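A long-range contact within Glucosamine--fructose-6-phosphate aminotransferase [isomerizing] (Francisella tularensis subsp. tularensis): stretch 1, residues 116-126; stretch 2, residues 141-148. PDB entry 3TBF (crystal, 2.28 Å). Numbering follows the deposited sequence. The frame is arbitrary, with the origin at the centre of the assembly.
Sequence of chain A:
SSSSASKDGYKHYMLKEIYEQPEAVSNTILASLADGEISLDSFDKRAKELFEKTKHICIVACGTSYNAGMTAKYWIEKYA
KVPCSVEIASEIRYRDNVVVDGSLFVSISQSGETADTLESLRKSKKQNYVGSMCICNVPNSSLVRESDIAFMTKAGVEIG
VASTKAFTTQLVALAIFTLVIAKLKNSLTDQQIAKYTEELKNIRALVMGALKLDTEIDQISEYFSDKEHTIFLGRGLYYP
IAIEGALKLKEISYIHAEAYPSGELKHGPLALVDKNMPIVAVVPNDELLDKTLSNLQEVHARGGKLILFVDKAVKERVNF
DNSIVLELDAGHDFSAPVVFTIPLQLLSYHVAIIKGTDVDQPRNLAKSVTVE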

# COMPACT_ATOMS: atom_id res chain seq x y z
N ASP A 116 12.16 12.96 -5.32
CA ASP A 116 10.97 12.49 -6.01
C ASP A 116 9.71 13.33 -5.74
O ASP A 116 8.93 13.63 -6.66
CB ASP A 116 10.72 11.03 -5.64
CG ASP A 116 11.75 10.06 -6.27
OD1 ASP A 116 12.25 10.31 -7.40
OD2 ASP A 116 12.04 9.01 -5.63
N THR A 117 9.50 13.69 -4.50
CA THR A 117 8.45 14.62 -4.15
C THR A 117 8.59 15.96 -4.88
O THR A 117 7.63 16.46 -5.49
CB THR A 117 8.44 14.88 -2.65
OG1 THR A 117 8.42 13.61 -1.99
CG2 THR A 117 7.22 15.64 -2.25
N LEU A 118 9.78 16.54 -4.80
CA LEU A 118 10.05 17.80 -5.49
C LEU A 118 9.84 17.66 -6.98
O LEU A 118 9.25 18.53 -7.61
CB LEU A 118 11.47 18.25 -5.23
CG LEU A 118 11.91 19.52 -5.90
CD1 LEU A 118 11.07 20.69 -5.48
CD2 LEU A 118 13.38 19.76 -5.58
N GLU A 119 10.32 16.58 -7.58
CA GLU A 119 10.10 16.44 -9.01
C GLU A 119 8.63 16.13 -9.37
O GLU A 119 8.20 16.44 -10.47
CB GLU A 119 11.03 15.38 -9.57
CG GLU A 119 12.50 15.76 -9.46
CD GLU A 119 12.86 16.92 -10.37
OE1 GLU A 119 12.11 17.17 -11.37
OE2 GLU A 119 13.89 17.59 -10.07
N SER A 120 7.86 15.50 -8.47
CA SER A 120 6.41 15.36 -8.67
C SER A 120 5.76 16.72 -8.64
O SER A 120 4.85 17.00 -9.42
CB SER A 120 5.77 14.46 -7.62
OG SER A 120 6.23 13.14 -7.77
N LEU A 121 6.23 17.62 -7.78
CA LEU A 121 5.64 18.93 -7.81
C LEU A 121 5.93 19.58 -9.18
O LEU A 121 5.03 20.12 -9.83
CB LEU A 121 6.07 19.76 -6.62
CG LEU A 121 5.69 21.25 -6.61
CD1 LEU A 121 4.20 21.44 -6.58
CD2 LEU A 121 6.35 22.03 -5.47
N ARG A 122 7.15 19.49 -9.67
CA ARG A 122 7.50 20.15 -10.92
C ARG A 122 6.69 19.62 -12.08
O ARG A 122 6.26 20.39 -12.94
CB ARG A 122 9.00 20.05 -11.20
CG ARG A 122 9.76 20.96 -10.26
CD ARG A 122 11.19 20.57 -10.10
NE ARG A 122 11.87 21.54 -9.23
CZ ARG A 122 13.16 21.50 -8.91
NH1 ARG A 122 13.93 20.52 -9.38
NH2 ARG A 122 13.69 22.42 -8.12
N LYS A 123 6.46 18.32 -12.08
CA LYS A 123 5.65 17.72 -13.11
C LYS A 123 4.21 18.21 -13.02
O LYS A 123 3.58 18.51 -14.04
CB LYS A 123 5.77 16.19 -13.02
CG LYS A 123 4.59 15.41 -13.53
CD LYS A 123 4.85 13.89 -13.60
CE LYS A 123 3.52 13.10 -13.34
NZ LYS A 123 3.57 11.77 -13.96
N SER A 124 3.70 18.34 -11.81
CA SER A 124 2.30 18.75 -11.59
C SER A 124 1.97 20.10 -12.23
O SER A 124 0.82 20.42 -12.49
CB SER A 124 2.01 18.79 -10.09
OG SER A 124 2.42 20.01 -9.56
N LYS A 125 2.99 20.92 -12.40
CA LYS A 125 2.78 22.28 -12.93
C LYS A 125 2.45 22.31 -14.42
O LYS A 125 1.90 23.28 -14.90
CB LYS A 125 3.99 23.16 -12.63
CG LYS A 125 3.77 23.86 -11.30
CD LYS A 125 5.02 24.04 -10.57
CE LYS A 125 4.76 24.81 -9.30
NZ LYS A 125 5.91 25.74 -9.09
N LYS A 126 2.76 21.23 -15.12
CA LYS A 126 2.29 21.01 -16.47
C LYS A 126 0.97 20.24 -16.52
O LYS A 126 0.56 19.87 -17.60
CB LYS A 126 3.29 20.16 -17.22
CG LYS A 126 4.66 20.80 -17.34
CD LYS A 126 5.73 19.72 -17.44
CE LYS A 126 7.12 20.33 -17.40
NZ LYS A 126 8.14 19.27 -17.64
N SER A 141 12.82 26.24 1.32
CA SER A 141 13.26 24.99 0.74
C SER A 141 12.63 24.99 -0.63
O SER A 141 11.75 25.77 -0.88
CB SER A 141 12.79 23.82 1.60
OG SER A 141 11.39 23.87 1.78
N SER A 142 13.11 24.16 -1.53
CA SER A 142 12.61 24.13 -2.89
C SER A 142 11.11 23.88 -2.89
O SER A 142 10.37 24.56 -3.59
CB SER A 142 13.29 23.04 -3.67
OG SER A 142 14.69 23.17 -3.61
N LEU A 143 10.65 22.92 -2.08
CA LEU A 143 9.24 22.62 -1.99
C LEU A 143 8.37 23.80 -1.54
O LEU A 143 7.30 24.02 -2.10
CB LEU A 143 9.00 21.44 -1.08
CG LEU A 143 9.13 20.05 -1.71
CD1 LEU A 143 8.90 19.03 -0.59
CD2 LEU A 143 8.19 19.80 -2.89
N VAL A 144 8.83 24.53 -0.53
CA VAL A 144 8.13 25.74 -0.10
C VAL A 144 8.17 26.83 -1.17
O VAL A 144 7.15 27.42 -1.49
CB VAL A 144 8.71 26.25 1.21
CG1 VAL A 144 8.12 27.63 1.56
CG2 VAL A 144 8.53 25.20 2.35
N ARG A 145 9.31 27.07 -1.77
CA ARG A 145 9.40 28.11 -2.80
C ARG A 145 8.55 27.79 -4.02
O ARG A 145 7.90 28.64 -4.60
CB ARG A 145 10.85 28.37 -3.21
CG ARG A 145 11.72 28.88 -2.04
CD ARG A 145 13.13 29.29 -2.52
NE ARG A 145 13.80 28.20 -3.22
CZ ARG A 145 14.70 27.38 -2.70
NH1 ARG A 145 15.08 27.50 -1.45
NH2 ARG A 145 15.23 26.44 -3.47
N GLU A 146 8.52 26.53 -4.40
CA GLU A 146 7.88 26.20 -5.64
C GLU A 146 6.42 25.88 -5.48
O GLU A 146 5.75 25.73 -6.49
CB GLU A 146 8.62 25.09 -6.30
CG GLU A 146 10.01 25.54 -6.68
CD GLU A 146 10.80 24.42 -7.32
OE1 GLU A 146 10.22 23.70 -8.17
OE2 GLU A 146 12.01 24.26 -6.99
N SER A 147 5.90 25.82 -4.25
CA SER A 147 4.48 25.57 -4.06
C SER A 147 3.70 26.89 -3.99
O SER A 147 4.26 27.92 -3.67
CB SER A 147 4.24 24.75 -2.78
OG SER A 147 4.91 23.51 -2.88
N ASP A 148 2.40 26.85 -4.25
CA ASP A 148 1.59 28.05 -4.08
C ASP A 148 1.44 28.43 -2.63
O ASP A 148 1.41 29.60 -2.31
CB ASP A 148 0.20 27.83 -4.64
CG ASP A 148 0.21 27.58 -6.12
OD1 ASP A 148 1.14 28.07 -6.79
OD2 ASP A 148 -0.72 26.93 -6.60

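Two helical segments of one chain lie side by side, their N-to-C directions only 17° apart and their axes 10.2 Å apart at closest approach, and together they bury 423 Å². Glu 146 has the largest share of the covered surface and is the polar hub of the contact. Its CA-to-CB bond points toward the first stretch, and its carboxylate meets Arg 122 in a two-point salt bridge: NE of Arg 122 donates to OE1 of Glu 146 at 2.9 Å, and NH2 of Arg 122 donates to OE2 of Glu 146 at 2.7 Å. The N-H...O angles of 178° and 171° are close to linear, as expected when a carboxylate lies at the guanidinium edge, near its plane, with each oxygen facing its own N-H. The CA-to-CB bond of Arg 122 points sideways, and with chi2, chi3 and chi4 all extended the end of the side chain comes nearer to the second stretch. The remaining terminal nitrogen, NH1 of Arg 122, turns to its own helix and forms a salt bridge with OE2 of Glu 119 at 3.0 Å; the hydrogen bond there is weak, bent to 131°. All three guanidinium nitrogens thus have a carboxylate partner, two of them across the contact and one within the helix.

The backbone of Glu 146 is engaged as well. The carbonyl O of Glu 146 accepts a hydrogen bond of 2.6 Å from NZ of Lys 125, whose CA-to-CB bond points toward the second stretch. A lysine from the neighbouring segment satisfies this acceptor. The amide N of Glu 146 donates to O of Ser 142 at 2.8 Å, so this residue uses main chain and side chain alike.

Beside these polar links lies a small apolar patch. CD2 of Leu 143 is 3.9 Å from CD2 of Leu 121 and 4.0 Å from CD1 of Leu 118, so one methyl group packs against two leucines a helical turn apart. The other methyl, CD1 of Leu 143, is 4.1 Å from CG2 of Thr 117. The backbones come close here too, with CA of Leu 118 and CA of Leu 143 6.0 Å apart. CD1 of Leu 118 also touches CB of Ser 142 at 3.7 Å, while OG of Ser 142 is hydrogen-bonded elsewhere in the structure.

The other serine hydroxyls nearby find partners without crossing the contact. OG of Ser 147 donates to O of Leu 143 at 2.6 Å, folding back on its own stretch; OG of Ser 147 still lies 3.3 Å from CD2 of Leu 121, a packing contact with a methyl that can accept no hydrogen bond. In the first stretch, OG of Ser 120 donates to O of Asp 116 at 3.0 Å and OG of Ser 124 to O of Leu 121 at 2.6 Å. Hydrogen bonding between the stretches therefore rests entirely on Arg 122, Lys 125 and Glu 146.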